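Local atomic coordinates of alpha-L-rhamnosidase (PDB entry 4XHC), a protein that probably hydrolyses terminal non-reducing alpha-L-rhamnose residues of rhamnosides, as a family 78 glycoside hydrolase, and binds rhamnose in its pocket. Residues F128-S133 / R170-Y175; M463-L468 / W505-P510; A501-E506 / S525-W530. All coordinates share one frame; numbering follows the deposited sequence.

Contact 1: residues F128-S133 / R170-Y175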
loop_
_atom_site.group_PDB
_atom_site.type_symbol
_atom_site.label_atom_id
_atom_site.label_comp_id
_atom_site.label_asym_id
_atom_site.label_seq_id
_atom_site.Cartn_x
_atom_site.Cartn_y
_atom_site.Cartn_z
ATOM N N PHE A 128 -0.378 -12.862 -0.561
ATOM C CA PHE A 128 0.040 -13.913 0.354
ATOM C C PHE A 128 -1.050 -14.959 0.500
ATOM O O PHE A 128 -2.222 -14.614 0.673
ATOM C CB PHE A 128 0.277 -13.321 1.730
ATOM C CG PHE A 128 1.326 -12.253 1.774
ATOM C CD1 PHE A 128 1.005 -10.936 1.464
ATOM C CD2 PHE A 128 2.622 -12.551 2.176
ATOM C CE1 PHE A 128 1.967 -9.938 1.537
ATOM C CE2 PHE A 128 3.586 -11.561 2.235
ATOM C CZ PHE A 128 3.259 -10.252 1.922
ATOM N N GLY A 129 -0.671 -16.231 0.493
ATOM C CA GLY A 129 -1.649 -17.305 0.647
ATOM C C GLY A 129 -1.191 -18.462 1.509
ATOM O O GLY A 129 -0.033 -18.858 1.456
ATOM N N GLU A 130 -2.108 -19.005 2.303
ATOM C CA GLU A 130 -1.840 -20.232 3.030
ATOM C C GLU A 130 -1.905 -21.432 2.083
ATOM O O GLU A 130 -1.175 -22.408 2.264
ATOM C CB GLU A 130 -2.843 -20.419 4.173
ATOM C CG GLU A 130 -2.844 -19.334 5.243
ATOM C CD GLU A 130 -3.899 -19.594 6.310
ATOM O OE1 GLU A 130 -5.104 -19.536 5.976
ATOM O OE2 GLU A 130 -3.552 -19.860 7.479
ATOM N N THR A 131 -2.801 -21.369 1.096
ATOM C CA THR A 131 -2.848 -22.362 0.014
ATOM C C THR A 131 -2.437 -21.734 -1.312
ATOM O O THR A 131 -2.433 -20.514 -1.456
ATOM C CB THR A 131 -4.253 -22.957 -0.170
ATOM O OG1 THR A 131 -5.195 -21.923 -0.523
ATOM C CG2 THR A 131 -4.697 -23.631 1.095
ATOM N N LEU A 132 -2.108 -22.568 -2.289
ATOM C CA LEU A 132 -1.767 -22.063 -3.607
ATOM C C LEU A 132 -2.948 -21.318 -4.219
ATOM O O LEU A 132 -2.765 -20.292 -4.868
ATOM C CB LEU A 132 -1.329 -23.198 -4.524
ATOM C CG LEU A 132 -0.827 -22.795 -5.917
ATOM C CD1 LEU A 132 0.337 -21.819 -5.824
ATOM C CD2 LEU A 132 -0.441 -24.034 -6.716
ATOM N N SER A 133 -4.160 -21.808 -3.996
ATOM C CA SER A 133 -5.340 -21.186 -4.595
ATOM C C SER A 133 -5.491 -19.696 -4.220
ATOM O O SER A 133 -6.038 -18.919 -4.996
ATOM C CB SER A 133 -6.625 -21.989 -4.275
ATOM O OG SER A 133 -6.980 -21.951 -2.894
ATOM N N ARG A 170 1.903 -8.266 9.981
ATOM C CA ARG A 170 2.171 -9.686 10.167
ATOM C C ARG A 170 1.315 -10.507 9.214
ATOM O O ARG A 170 0.110 -10.393 9.212
ATOM C CB ARG A 170 1.864 -10.092 11.608
ATOM C CG ARG A 170 2.457 -11.435 12.004
ATOM C CD ARG A 170 1.853 -11.939 13.298
ATOM N NE ARG A 170 0.502 -12.427 13.097
ATOM C CZ ARG A 170 -0.300 -12.837 14.070
ATOM N NH1 ARG A 170 0.106 -12.807 15.340
ATOM N NH2 ARG A 170 -1.515 -13.284 13.772
ATOM N N TYR A 171 1.945 -11.337 8.405
ATOM C CA TYR A 171 1.233 -12.152 7.432
ATOM C C TYR A 171 1.336 -13.624 7.816
ATOM O O TYR A 171 2.259 -14.024 8.521
ATOM C CB TYR A 171 1.796 -11.919 6.019
ATOM C CG TYR A 171 1.671 -10.485 5.539
ATOM C CD1 TYR A 171 0.447 -9.973 5.125
ATOM C CD2 TYR A 171 2.780 -9.637 5.507
ATOM C CE1 TYR A 171 0.328 -8.657 4.700
ATOM C CE2 TYR A 171 2.674 -8.321 5.076
ATOM C CZ TYR A 171 1.448 -7.833 4.672
ATOM O OH TYR A 171 1.331 -6.527 4.250
ATOM N N CYS A 172 0.374 -14.416 7.355
ATOM C CA CYS A 172 0.344 -15.847 7.597
ATOM C C CYS A 172 0.249 -16.512 6.253
ATOM O O CYS A 172 -0.741 -16.347 5.560
ATOM C CB CYS A 172 -0.874 -16.208 8.433
ATOM S SG CYS A 172 -1.106 -17.983 8.674
ATOM N N PHE A 173 1.275 -17.246 5.858
ATOM C CA PHE A 173 1.325 -17.730 4.487
ATOM C C PHE A 173 2.307 -18.862 4.252
ATOM O O PHE A 173 3.218 -19.094 5.037
ATOM C CB PHE A 173 1.690 -16.572 3.546
ATOM C CG PHE A 173 3.060 -16.000 3.790
ATOM C CD1 PHE A 173 3.274 -15.093 4.819
ATOM C CD2 PHE A 173 4.135 -16.370 3.000
ATOM C CE1 PHE A 173 4.535 -14.566 5.059
ATOM C CE2 PHE A 173 5.393 -15.845 3.231
ATOM C CZ PHE A 173 5.593 -14.941 4.260
ATOM N N ARG A 174 2.095 -19.556 3.142
ATOM C CA ARG A 174 3.116 -20.394 2.546
ATOM C C ARG A 174 3.605 -19.848 1.184
ATOM O O ARG A 174 4.803 -19.902 0.889
ATOM C CB ARG A 174 2.606 -21.813 2.378
ATOM C CG ARG A 174 3.603 -22.651 1.614
ATOM C CD ARG A 174 3.373 -24.133 1.723
ATOM N NE ARG A 174 4.216 -24.803 0.745
ATOM C CZ ARG A 174 4.325 -26.115 0.620
ATOM N NH1 ARG A 174 3.660 -26.928 1.429
ATOM N NH2 ARG A 174 5.116 -26.608 -0.312
ATOM N N TYR A 175 2.680 -19.358 0.354
ATOM C CA TYR A 175 3.028 -18.840 -0.971
ATOM C C TYR A 175 2.968 -17.323 -0.987
ATOM O O TYR A 175 2.147 -16.714 -0.287
ATOM C CB TYR A 175 2.111 -19.418 -2.056
ATOM C CG TYR A 175 2.152 -20.918 -2.100
ATOM C CD1 TYR A 175 3.128 -21.596 -2.825
ATOM C CD2 TYR A 175 1.227 -21.668 -1.383
ATOM C CE1 TYR A 175 3.169 -22.983 -2.846
ATOM C CE2 TYR A 175 1.262 -23.052 -1.390
ATOM C CZ TYR A 175 2.228 -23.701 -2.124
ATOM O OH TYR A 175 2.234 -25.068 -2.109
#

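Contact 2: residues M463-L468 / W505-P510. With RAM (alpha-L-rhamnopyranose), chain C.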
loop_
_atom_site.group_PDB
_atom_site.type_symbol
_atom_site.label_atom_id
_atom_site.label_comp_id
_atom_site.label_asym_id
_atom_site.label_seq_id
_atom_site.Cartn_x
_atom_site.Cartn_y
_atom_site.Cartn_z
ATOM N N MET A 463 -21.334 -33.076 10.406
ATOM C CA MET A 463 -20.311 -32.256 11.044
ATOM C C MET A 463 -19.482 -31.511 9.989
ATOM O O MET A 463 -19.088 -32.102 8.983
ATOM C CB MET A 463 -19.370 -33.145 11.851
ATOM C CG MET A 463 -20.053 -34.029 12.889
ATOM S SD MET A 463 -18.880 -35.061 13.796
ATOM C CE MET A 463 -18.678 -36.400 12.621
ATOM N N ASN A 464 -19.212 -30.230 10.225
ATOM C CA ASN A 464 -18.474 -29.414 9.264
ATOM C C ASN A 464 -17.080 -28.986 9.707
ATOM O O ASN A 464 -16.353 -28.405 8.911
ATOM C CB ASN A 464 -19.267 -28.152 8.931
ATOM C CG ASN A 464 -20.356 -28.389 7.904
ATOM O OD1 ASN A 464 -20.423 -29.437 7.257
ATOM N ND2 ASN A 464 -21.232 -27.405 7.756
ATOM N N THR A 465 -16.691 -29.251 10.949
ATOM C CA THR A 465 -15.402 -28.763 11.442
ATOM C C THR A 465 -14.631 -29.816 12.236
ATOM O O THR A 465 -15.225 -30.689 12.860
ATOM C CB THR A 465 -15.581 -27.520 12.336
ATOM O OG1 THR A 465 -16.421 -27.842 13.452
ATOM C CG2 THR A 465 -16.207 -26.391 11.549
ATOM N N PRO A 466 -13.296 -29.742 12.212
ATOM C CA PRO A 466 -12.558 -30.601 13.116
ATOM C C PRO A 466 -12.840 -30.279 14.591
ATOM O O PRO A 466 -12.569 -31.105 15.456
ATOM C CB PRO A 466 -11.099 -30.315 12.759
ATOM C CG PRO A 466 -11.135 -29.772 11.383
ATOM C CD PRO A 466 -12.402 -28.992 11.320
ATOM N N TYR A 467 -13.370 -29.092 14.874
ATOM C CA TYR A 467 -13.824 -28.741 16.230
ATOM C C TYR A 467 -14.885 -29.727 16.738
ATOM O O TYR A 467 -14.757 -30.277 17.829
ATOM C CB TYR A 467 -14.385 -27.311 16.238
ATOM C CG TYR A 467 -14.975 -26.850 17.547
ATOM C CD1 TYR A 467 -14.161 -26.528 18.615
ATOM C CD2 TYR A 467 -16.343 -26.704 17.702
ATOM C CE1 TYR A 467 -14.682 -26.094 19.822
ATOM C CE2 TYR A 467 -16.880 -26.270 18.901
ATOM C CZ TYR A 467 -16.042 -25.966 19.968
ATOM O OH TYR A 467 -16.556 -25.524 21.176
ATOM N N LEU A 468 -15.929 -29.943 15.945
ATOM C CA LEU A 468 -16.985 -30.865 16.339
ATOM C C LEU A 468 -16.500 -32.301 16.273
ATOM O O LEU A 468 -16.913 -33.137 17.067
ATOM C CB LEU A 468 -18.234 -30.693 15.479
ATOM C CG LEU A 468 -19.435 -31.541 15.893
ATOM C CD1 LEU A 468 -19.729 -31.371 17.370
ATOM C CD2 LEU A 468 -20.654 -31.158 15.075
ATOM N N TRP A 505 -6.963 -27.423 9.240
ATOM C CA TRP A 505 -7.842 -26.373 8.739
ATOM C C TRP A 505 -8.965 -26.036 9.710
ATOM O O TRP A 505 -9.409 -26.887 10.473
ATOM C CB TRP A 505 -8.447 -26.795 7.395
ATOM C CG TRP A 505 -7.434 -27.241 6.362
ATOM C CD1 TRP A 505 -6.099 -26.960 6.337
ATOM C CD2 TRP A 505 -7.696 -28.032 5.199
ATOM N NE1 TRP A 505 -5.514 -27.537 5.234
ATOM C CE2 TRP A 505 -6.474 -28.203 4.522
ATOM C CE3 TRP A 505 -8.847 -28.620 4.670
ATOM C CZ2 TRP A 505 -6.370 -28.938 3.344
ATOM C CZ3 TRP A 505 -8.744 -29.348 3.501
ATOM C CH2 TRP A 505 -7.515 -29.502 2.850
ATOM N N GLU A 506 -9.429 -24.792 9.654
ATOM C CA GLU A 506 -10.604 -24.366 10.404
ATOM C C GLU A 506 -11.866 -25.166 10.005
ATOM O O GLU A 506 -12.608 -25.644 10.870
ATOM C CB GLU A 506 -10.844 -22.887 10.158
ATOM C CG GLU A 506 -12.033 -22.290 10.904
ATOM C CD GLU A 506 -12.404 -20.908 10.403
ATOM O OE1 GLU A 506 -12.002 -20.583 9.262
ATOM O OE2 GLU A 506 -13.068 -20.133 11.136
ATOM N N ILE A 507 -12.085 -25.298 8.700
ATOM C CA ILE A 507 -13.279 -25.932 8.141
ATOM C C ILE A 507 -12.894 -27.178 7.343
ATOM O O ILE A 507 -11.974 -27.123 6.537
ATOM C CB ILE A 507 -13.987 -24.961 7.154
ATOM C CG1 ILE A 507 -14.271 -23.599 7.807
ATOM C CG2 ILE A 507 -15.255 -25.576 6.585
ATOM C CD1 ILE A 507 -15.132 -23.652 9.048
ATOM N N PHE A 508 -13.592 -28.295 7.550
ATOM C CA PHE A 508 -13.393 -29.490 6.706
ATOM C C PHE A 508 -14.555 -30.506 6.735
ATOM O O PHE A 508 -14.762 -31.229 7.720
ATOM C CB PHE A 508 -12.055 -30.185 7.040
ATOM C CG PHE A 508 -11.719 -31.342 6.124
ATOM C CD1 PHE A 508 -11.855 -31.227 4.740
ATOM C CD2 PHE A 508 -11.254 -32.541 6.645
ATOM C CE1 PHE A 508 -11.554 -32.290 3.906
ATOM C CE2 PHE A 508 -10.953 -33.608 5.810
ATOM C CZ PHE A 508 -11.102 -33.481 4.441
ATOM N N ASP A 509 -15.320 -30.526 5.649
ATOM C CA ASP A 509 -16.338 -31.546 5.396
ATOM C C ASP A 509 -15.827 -32.377 4.213
ATOM O O ASP A 509 -15.809 -31.884 3.087
ATOM C CB ASP A 509 -17.678 -30.874 5.053
ATOM C CG ASP A 509 -18.756 -31.863 4.621
ATOM O OD1 ASP A 509 -18.561 -33.096 4.746
ATOM O OD2 ASP A 509 -19.816 -31.387 4.154
ATOM N N PRO A 510 -15.394 -33.630 4.462
ATOM C CA PRO A 510 -14.817 -34.489 3.414
ATOM C C PRO A 510 -15.658 -34.599 2.158
ATOM O O PRO A 510 -15.110 -34.657 1.071
ATOM C CB PRO A 510 -14.724 -35.850 4.093
ATOM C CG PRO A 510 -14.550 -35.530 5.537
ATOM C CD PRO A 510 -15.277 -34.243 5.796
HETATM C C1 RAM C . -15.352 -18.208 13.985
HETATM C C2 RAM C . -14.030 -18.935 14.134
HETATM C C3 RAM C . -13.727 -19.203 15.596
HETATM C C4 RAM C . -14.997 -19.657 16.295
HETATM C C5 RAM C . -15.975 -18.495 16.332
HETATM C C6 RAM C . -17.419 -18.928 16.281
HETATM O O1 RAM C . -15.201 -17.238 13.025
HETATM O O2 RAM C . -14.174 -20.173 13.458
HETATM O O3 RAM C . -12.717 -20.205 15.729
HETATM O O4 RAM C . -14.714 -20.061 17.622
HETATM O O5 RAM C . -15.740 -17.609 15.216
#

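Contact 3: residues A501-E506 / S525-W530. With RAM (alpha-L-rhamnopyranose), chain C.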
loop_
_atom_site.group_PDB
_atom_site.type_symbol
_atom_site.label_atom_id
_atom_site.label_comp_id
_atom_site.label_asym_id
_atom_site.label_seq_id
_atom_site.Cartn_x
_atom_site.Cartn_y
_atom_site.Cartn_z
ATOM N N ALA A 501 -1.632 -30.783 3.516
ATOM C CA ALA A 501 -1.720 -29.721 4.517
ATOM C C ALA A 501 -0.470 -29.660 5.384
ATOM O O ALA A 501 0.024 -30.689 5.827
ATOM C CB ALA A 501 -2.938 -29.929 5.396
ATOM N N ASP A 502 0.042 -28.449 5.609
ATOM C CA ASP A 502 1.139 -28.222 6.555
ATOM C C ASP A 502 0.597 -28.017 7.969
ATOM O O ASP A 502 1.282 -28.319 8.959
ATOM C CB ASP A 502 1.938 -26.985 6.161
ATOM C CG ASP A 502 2.617 -27.128 4.817
ATOM O OD1 ASP A 502 3.513 -27.993 4.692
ATOM O OD2 ASP A 502 2.270 -26.349 3.895
ATOM N N THR A 503 -0.622 -27.476 8.035
ATOM C CA THR A 503 -1.336 -27.211 9.278
ATOM C C THR A 503 -2.800 -27.586 9.095
ATOM O O THR A 503 -3.304 -27.571 7.977
ATOM C CB THR A 503 -1.252 -25.728 9.653
ATOM O OG1 THR A 503 -1.689 -24.933 8.555
ATOM C CG2 THR A 503 0.167 -25.354 9.983
ATOM N N PHE A 504 -3.489 -27.920 10.184
ATOM C CA PHE A 504 -4.886 -28.338 10.075
ATOM C C PHE A 504 -5.855 -27.159 9.931
ATOM O O PHE A 504 -5.620 -26.059 10.444
ATOM C CB PHE A 504 -5.284 -29.271 11.225
ATOM C CG PHE A 504 -4.658 -30.629 11.129
ATOM C CD1 PHE A 504 -4.737 -31.359 9.952
ATOM C CD2 PHE A 504 -3.969 -31.171 12.195
ATOM C CE1 PHE A 504 -4.146 -32.605 9.844
ATOM C CE2 PHE A 504 -3.378 -32.417 12.094
ATOM C CZ PHE A 504 -3.466 -33.135 10.915
ATOM N N TRP A 505 -6.963 -27.423 9.240
ATOM C CA TRP A 505 -7.842 -26.373 8.739
ATOM C C TRP A 505 -8.965 -26.036 9.710
ATOM O O TRP A 505 -9.409 -26.887 10.473
ATOM C CB TRP A 505 -8.447 -26.795 7.395
ATOM C CG TRP A 505 -7.434 -27.241 6.362
ATOM C CD1 TRP A 505 -6.099 -26.960 6.337
ATOM C CD2 TRP A 505 -7.696 -28.032 5.199
ATOM N NE1 TRP A 505 -5.514 -27.537 5.234
ATOM C CE2 TRP A 505 -6.474 -28.203 4.522
ATOM C CE3 TRP A 505 -8.847 -28.620 4.670
ATOM C CZ2 TRP A 505 -6.370 -28.938 3.344
ATOM C CZ3 TRP A 505 -8.744 -29.348 3.501
ATOM C CH2 TRP A 505 -7.515 -29.502 2.850
ATOM N N GLU A 506 -9.429 -24.792 9.654
ATOM C CA GLU A 506 -10.604 -24.366 10.404
ATOM C C GLU A 506 -11.866 -25.166 10.005
ATOM O O GLU A 506 -12.608 -25.644 10.870
ATOM C CB GLU A 506 -10.844 -22.887 10.158
ATOM C CG GLU A 506 -12.033 -22.290 10.904
ATOM C CD GLU A 506 -12.404 -20.908 10.403
ATOM O OE1 GLU A 506 -12.002 -20.583 9.262
ATOM O OE2 GLU A 506 -13.068 -20.133 11.136
ATOM N N SER A 525 -9.684 -20.152 7.328
ATOM C CA SER A 525 -8.344 -20.280 7.904
ATOM C C SER A 525 -7.816 -21.688 7.666
ATOM O O SER A 525 -8.557 -22.661 7.796
ATOM C CB SER A 525 -8.387 -19.958 9.393
ATOM O OG SER A 525 -7.199 -20.374 10.029
ATOM N N TYR A 526 -6.543 -21.793 7.299
ATOM C CA TYR A 526 -5.908 -23.089 7.008
ATOM C C TYR A 526 -4.862 -23.463 8.049
ATOM O O TYR A 526 -4.088 -24.403 7.875
ATOM C CB TYR A 526 -5.332 -23.095 5.582
ATOM C CG TYR A 526 -6.442 -23.039 4.584
ATOM C CD1 TYR A 526 -7.099 -24.191 4.186
ATOM C CD2 TYR A 526 -6.907 -21.825 4.107
ATOM C CE1 TYR A 526 -8.168 -24.137 3.303
ATOM C CE2 TYR A 526 -7.961 -21.764 3.214
ATOM C CZ TYR A 526 -8.589 -22.921 2.819
ATOM O OH TYR A 526 -9.636 -22.843 1.939
ATOM N N CYS A 527 -4.882 -22.733 9.156
ATOM C CA CYS A 527 -4.101 -23.078 10.334
ATOM C C CYS A 527 -4.942 -22.662 11.521
ATOM O O CYS A 527 -4.904 -21.501 11.924
ATOM C CB CYS A 527 -2.763 -22.340 10.332
ATOM S SG CYS A 527 -1.773 -22.602 11.811
ATOM N N HIS A 528 -5.730 -23.598 12.046
ATOM C CA HIS A 528 -6.682 -23.294 13.109
ATOM C C HIS A 528 -6.482 -24.307 14.204
ATOM O O HIS A 528 -6.666 -25.502 13.989
ATOM C CB HIS A 528 -8.121 -23.354 12.581
ATOM C CG HIS A 528 -8.959 -22.180 12.974
ATOM N ND1 HIS A 528 -8.765 -20.924 12.450
ATOM C CD2 HIS A 528 -10.008 -22.076 13.820
ATOM C CE1 HIS A 528 -9.648 -20.090 12.965
ATOM N NE2 HIS A 528 -10.416 -20.763 13.799
ATOM N N ALA A 529 -6.118 -23.821 15.383
ATOM C CA ALA A 529 -5.650 -24.692 16.461
ATOM C C ALA A 529 -6.755 -25.509 17.137
ATOM O O ALA A 529 -6.462 -26.459 17.857
ATOM C CB ALA A 529 -4.869 -23.886 17.491
ATOM N N TRP A 530 -8.014 -25.162 16.902
ATOM C CA TRP A 530 -9.096 -25.999 17.390
ATOM C C TRP A 530 -9.141 -27.315 16.615
ATOM O O TRP A 530 -9.890 -28.219 16.972
ATOM C CB TRP A 530 -10.447 -25.250 17.395
ATOM C CG TRP A 530 -11.188 -25.076 16.096
ATOM C CD1 TRP A 530 -10.858 -25.571 14.871
ATOM C CD2 TRP A 530 -12.435 -24.388 15.920
ATOM N NE1 TRP A 530 -11.805 -25.211 13.934
ATOM C CE2 TRP A 530 -12.786 -24.492 14.559
ATOM C CE3 TRP A 530 -13.288 -23.696 16.783
ATOM C CZ2 TRP A 530 -13.943 -23.927 14.040
ATOM C CZ3 TRP A 530 -14.435 -23.133 16.269
ATOM C CH2 TRP A 530 -14.753 -23.251 14.908
HETATM C C1 RAM C . -15.352 -18.208 13.985
HETATM C C2 RAM C . -14.030 -18.935 14.134
HETATM C C3 RAM C . -13.727 -19.203 15.596
HETATM C C4 RAM C . -14.997 -19.657 16.295
HETATM C C5 RAM C . -15.975 -18.495 16.332
HETATM C C6 RAM C . -17.419 -18.928 16.281
HETATM O O1 RAM C . -15.201 -17.238 13.025
HETATM O O2 RAM C . -14.174 -20.173 13.458
HETATM O O3 RAM C . -12.717 -20.205 15.729
HETATM O O4 RAM C . -14.714 -20.061 17.622
HETATM O O5 RAM C . -15.740 -17.609 15.216
#

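Contact 1: residues F128-S133 / R170-Y175
The carbonyl oxygen of Gly129 takes two backbone N-H groups, with Arg174 N at 2.8 Å and Tyr175 N at 3.0 Å from Gly129 O. Two successive residues facing one on the other strand make a classic beta bulge. The pair is closed by Gly129 N, which donates to Tyr175 O at 3.0 Å in an antiparallel hydrogen-bonded pair. The bulge lies where strands 122-129 and 175-182, neighbours in the larger antiparallel sheet of the family 78 N-terminal domain, meet the corner at Arg174; before that corner, strand 171-173 pairs instead with strand 102-104. The same carbonyl of Tyr175 also receives a CA-H...O contact, Phe128 CA lying 3.6 Å from Tyr175 O.

Beside the bulge, three aromatic side chains form a cluster suited to this buried place. The rings of Phe128 and Tyr171 stack face to face, their centroids 3.9 Å apart and their planes only 8° from parallel. Phe128 also turns an edge, through CD2, to the face of Phe173, with these two centroids 5.2 Å apart. The Phe173 ring reaches that edge because its CG stands between the backbone N and the carbonyl carbon (chi1 64°).

Charged side chains at and beside the bulge reach outward: Glu130 OE1 forms a salt bridge with Lys240 and accepts from the backbone N of Tyr526, while the extended Arg174 forms salt bridges with Asp98 and Asp502. The aliphatic part of that arginine is used as well: Arg174 CG lies over one face of the Tyr175 ring, toward its rim. Over the opposite face comes a methyl group in a CH-pi contact, Leu132 CD1 standing 4.2 Å from the Tyr175 ring centroid.

Contact 2: residues M463-L468 / W505-P510
Phe508 donates its backbone N-H to the carbonyl of Asn464, the N-O distance from Phe508 N to Asn464 O being 3.1 Å. This bond ties the loop that carries Glu506 to the start of helix 466-478, in the helical catalytic domain that in family 78 enzymes is an (alpha/alpha)6 barrel. Next to it the puckered ring of Pro466 lies against the loop backbone, with Pro466 CD 3.4 Å from Glu506 O and Pro466 CG 3.5 Å from Trp505 O. The Thr465 methyl group fills in alongside, Thr465 CG2 touching Ile507 CD1 at 3.9 Å.

The backbone of Glu506 is thus packed against the helix start, while its side chain heads the other way, into the sugar pocket. There the rhamnose hydroxyl O2 donates to Glu506 OE2 at 2.6 Å. Tyr518 OH also bonds to OE2, and Arg241 forms a salt bridge with OE1, so both carboxylate oxygens are gripped and the group's rotation is restricted.

Further out, Asp360 and Trp361, from the loop between helices 322-340 and 368-389, hold the helix start. The amide nitrogen of Asn464 bonds to the carbonyl of Trp361, whose indole NE1 itself reaches the rhamnose. The carboxylate of Asp360 meets both the backbone N of Asn464 and the hydroxyl of Thr465. Threonine suits the N-cap position, and proline the first turn, which needs no N-H from it. With OG1 held between its backbone N and carbonyl carbon (chi1 59°), Thr465 caps the helix by accepting from Leu468 N, 3.3 Å from Thr465 OG1.

Contact 3: residues A501-E506 / S525-W530
Glu506 lays its CG over the centre of the His528 ring, 3.5 Å from the ring centroid, and the two side chains run alongside each other in the same direction. The carboxylate plane stays within 26° of the imidazole plane, a stacked arrangement reached because the glutamate chain is extended, with CG anti to the backbone N (chi1 -179°). At the edge of the imidazole, His528 NE2 donates to rhamnose O3 at 3.1 Å. The Trp530 indole has both His528 CD2 and rhamnose O3 over one face. At its edge, Trp530 NE1 donates to Glu506 O at 3.2 Å, in the ring plane and on a lone pair of that carbonyl. Trp505 offers a face to the edge of Tyr526 in a T-shaped pair, with the Tyr526 centroid 5.0 Å from that of the indole five-membered ring and the planes at 77°.

These two segments of the single long loop between helices 482-498 and 534-540 of the catalytic domain build part of one wall of the rhamnose pocket. Histidine suits this wall because its edge can serve the sugar while its face packs on the glutamate; tryptophan combines a broad face for the sugar with an N-H for the backbone. Ser525 positions both carboxylate and imidazole. Ser525 N donates to Glu506 OE1 at 3.0 Å, on the anti side and tilted out of the carboxylate plane, and Ser525 OG is hydrogen-bonded to His528 ND1 at 2.9 Å. In the backbone, Glu506 N is bonded to Ser525 O, and His528 N donates to Phe504 O at 2.9 Å.

How the contacts relate
Contacts 2 and 3, with centres about 10 Å apart, share Trp505 and Glu506 and both touch the rhamnose. They also meet through Tyr467 of contact 2, which stacks on Trp530 of contact 3, with Tyr467 CD1 3.5 Å from Trp530 CE3. Contact 1 belongs to the N-terminal domain, its centre about 12 Å from that of contact 3 and about 20 Å from that of contact 2. Polar links join it to contact 3: a salt bridge from Arg174 NH1 to Asp502 OD2 at 2.9 Å and a probable hydrogen bond from Tyr526 N to Glu130 OE1 at 3.0 Å. The Glu130 side chain remains about 12 Å from the rhamnose.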